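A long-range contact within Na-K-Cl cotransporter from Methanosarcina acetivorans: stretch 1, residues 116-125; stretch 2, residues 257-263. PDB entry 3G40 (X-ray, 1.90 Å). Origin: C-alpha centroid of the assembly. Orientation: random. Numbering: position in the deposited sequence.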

# COMPACT_ATOMS: atom_id res chain seq x y z
N ARG A 116 10.99 6.85 -8.78
CA ARG A 116 10.93 5.55 -8.15
C ARG A 116 12.27 4.85 -8.40
O ARG A 116 12.83 4.92 -9.49
N LEU A 117 12.79 4.19 -7.37
CA LEU A 117 14.00 3.40 -7.50
C LEU A 117 13.59 1.97 -7.81
O LEU A 117 13.08 1.26 -6.94
N PRO A 118 13.79 1.52 -9.05
CA PRO A 118 13.35 0.18 -9.43
C PRO A 118 14.23 -0.90 -8.81
O PRO A 118 15.36 -0.61 -8.41
N GLU A 119 13.72 -2.13 -8.75
CA GLU A 119 14.53 -3.27 -8.33
C GLU A 119 15.59 -3.61 -9.38
O GLU A 119 16.73 -3.90 -9.04
N ASN A 120 15.22 -3.55 -10.66
CA ASN A 120 16.19 -3.81 -11.72
C ASN A 120 17.13 -2.62 -11.97
O ASN A 120 16.69 -1.47 -12.01
N ARG A 121 18.41 -2.92 -12.13
CA ARG A 121 19.44 -1.88 -12.22
C ARG A 121 19.63 -1.34 -13.64
O ARG A 121 20.48 -0.48 -13.87
N ASP A 122 18.80 -1.81 -14.57
CA ASP A 122 18.95 -1.49 -15.99
C ASP A 122 18.96 0.01 -16.28
O ASP A 122 19.41 0.44 -17.35
N ARG A 123 18.47 0.81 -15.34
CA ARG A 123 18.29 2.23 -15.61
C ARG A 123 19.13 3.14 -14.73
O ARG A 123 19.01 4.36 -14.79
N ASP A 124 19.99 2.54 -13.90
CA ASP A 124 20.70 3.32 -12.90
C ASP A 124 21.45 4.51 -13.50
O ASP A 124 21.47 5.59 -12.91
N GLU A 125 22.06 4.31 -14.66
CA GLU A 125 22.83 5.39 -15.25
C GLU A 125 21.96 6.58 -15.66
O GLU A 125 22.27 7.72 -15.34
N ASP A 257 25.00 6.59 -4.85
CA ASP A 257 25.21 5.17 -5.08
C ASP A 257 23.86 4.48 -4.92
O ASP A 257 23.44 4.19 -3.80
N LEU A 258 23.19 4.24 -6.04
CA LEU A 258 21.84 3.67 -6.04
C LEU A 258 21.79 2.27 -5.43
O LEU A 258 20.74 1.85 -4.94
N ASP A 259 22.91 1.55 -5.48
CA ASP A 259 22.97 0.22 -4.87
C ASP A 259 23.00 0.33 -3.35
O ASP A 259 22.46 -0.52 -2.64
N LEU A 260 23.64 1.39 -2.86
CA LEU A 260 23.65 1.67 -1.44
C LEU A 260 22.22 1.96 -0.98
O LEU A 260 21.78 1.49 0.06
N ALA A 261 21.49 2.73 -1.79
CA ALA A 261 20.10 3.04 -1.48
C ALA A 261 19.27 1.76 -1.39
O ALA A 261 18.49 1.59 -0.46
N ARG A 262 19.45 0.87 -2.37
CA ARG A 262 18.71 -0.38 -2.40
C ARG A 262 19.05 -1.22 -1.18
O ARG A 262 18.17 -1.82 -0.57
N HIS A 263 20.33 -1.26 -0.84
CA HIS A 263 20.79 -2.04 0.30
C HIS A 263 20.18 -1.56 1.61
O HIS A 263 19.87 -2.36 2.49

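R262 organizes this contact: a buried arginine whose every guanidinium nitrogen finds an acceptor. Its CA-to-CB bond points toward stretch 1, and chi1 m followed by t and t extends the chain into a pocket of the loop. There NE donates to P118 O at 2.9 Å, and NH2 reaches the same P118 O at 3.1 Å. The carboxylate of D124, itself chi1 m and pointing toward the helix, closes a two-pronged salt bridge: R262 NH2 to D124 OD1 at 2.7 Å and R262 NH1 to D124 OD2 at 2.8 Å. These acceptors lie at the guanidinium edge, near its plane, leaving the faces to carbon: L117 CD1 over one, R121 CG over the opposite.

A second pair follows the same rule. R121 starts sideways, but its m, t, p chain brings the end to D259, where R121 NE meets D259 OD1 at 3.0 Å and R121 NH2 meets D259 OD2 at 2.7 Å. D259 OD1 also accepts a weak bond from R262 NH1 at 3.2 Å, so this arginine links two carboxylates whose D124 OD2 and D259 OD1 approach to 4.0 Å.

Beside the charges, L117 (t, p) packs apolar carbon: its CD2 lies 3.7 Å from A261 CB, its CD1 4.0 Å from L258 CD1.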

# COMPACT_ATOMS: atom_id res chain seq x y z
CB ARG A 116 9.76 4.75 -8.73
CG ARG A 116 9.59 3.35 -8.19
CD ARG A 116 8.51 2.59 -8.97
NE ARG A 116 8.76 1.15 -8.94
CZ ARG A 116 9.35 0.48 -9.92
NH1 ARG A 116 9.74 1.12 -11.02
NH2 ARG A 116 9.54 -0.83 -9.81
CB LEU A 117 14.83 3.46 -6.20
CG LEU A 117 16.21 2.79 -6.18
CD1 LEU A 117 17.15 3.38 -7.23
CD2 LEU A 117 16.83 2.90 -4.79
CB PRO A 118 13.49 0.17 -10.96
CG PRO A 118 13.68 1.61 -11.36
CD PRO A 118 14.32 2.28 -10.19
CB GLU A 119 13.65 -4.49 -8.04
CG GLU A 119 12.68 -4.31 -6.88
CD GLU A 119 12.17 -5.63 -6.32
OE1 GLU A 119 10.94 -5.87 -6.39
OE2 GLU A 119 12.99 -6.43 -5.82
CB ASN A 120 15.51 -4.26 -13.02
CG ASN A 120 15.04 -3.09 -13.87
OD1 ASN A 120 14.44 -2.14 -13.38
ND2 ASN A 120 15.32 -3.17 -15.17
CB ARG A 121 20.75 -2.43 -11.66
CG ARG A 121 20.59 -2.97 -10.24
CD ARG A 121 21.73 -3.88 -9.81
NE ARG A 121 22.96 -3.15 -9.54
CZ ARG A 121 24.09 -3.31 -10.22
NH1 ARG A 121 24.15 -4.18 -11.23
NH2 ARG A 121 25.17 -2.60 -9.90
CB ASP A 122 17.85 -2.14 -16.82
CG ASP A 122 17.84 -3.66 -16.70
OD1 ASP A 122 18.69 -4.20 -15.96
OD2 ASP A 122 16.99 -4.30 -17.35
CB ARG A 123 16.83 2.61 -15.44
CG ARG A 123 15.94 2.14 -16.56
CD ARG A 123 14.52 2.50 -16.26
NE ARG A 123 13.72 2.57 -17.47
CZ ARG A 123 12.53 3.16 -17.54
NH1 ARG A 123 12.03 3.75 -16.46
NH2 ARG A 123 11.86 3.17 -18.68
CB ASP A 124 21.62 2.44 -12.06
CG ASP A 124 20.84 1.59 -11.07
OD1 ASP A 124 19.61 1.44 -11.27
OD2 ASP A 124 21.43 1.07 -10.10
CB GLU A 125 23.69 4.91 -16.42
CG GLU A 125 24.89 5.80 -16.63
CD GLU A 125 25.53 6.22 -15.32
OE1 GLU A 125 25.93 5.33 -14.54
OE2 GLU A 125 25.63 7.44 -15.06
CB ASP A 257 26.21 4.60 -4.08
CG ASP A 257 26.53 3.14 -4.33
OD1 ASP A 257 25.84 2.50 -5.15
OD2 ASP A 257 27.49 2.62 -3.70
CB LEU A 258 21.26 3.65 -7.46
CG LEU A 258 21.08 4.99 -8.17
CD1 LEU A 258 20.24 4.80 -9.42
CD2 LEU A 258 20.44 6.01 -7.25
CB ASP A 259 24.19 -0.55 -5.37
CG ASP A 259 23.97 -1.16 -6.74
OD1 ASP A 259 22.80 -1.31 -7.15
OD2 ASP A 259 24.97 -1.48 -7.41
CB LEU A 260 24.56 2.86 -1.16
CG LEU A 260 25.33 2.85 0.16
CD1 LEU A 260 26.46 3.86 0.12
CD2 LEU A 260 24.39 3.12 1.32
CB ALA A 261 19.51 4.00 -2.52
CB ARG A 262 19.00 -1.17 -3.67
CG ARG A 262 18.39 -0.60 -4.94
CD ARG A 262 18.62 -1.53 -6.12
NE ARG A 262 18.08 -0.98 -7.35
CZ ARG A 262 18.76 -0.22 -8.20
NH1 ARG A 262 20.03 0.08 -7.95
NH2 ARG A 262 18.18 0.24 -9.30
CB HIS A 263 22.32 -2.00 0.39
CG HIS A 263 22.87 -2.68 1.61
ND1 HIS A 263 22.83 -4.05 1.77
CD2 HIS A 263 23.47 -2.19 2.72
CE1 HIS A 263 23.37 -4.37 2.93
NE2 HIS A 263 23.77 -3.25 3.53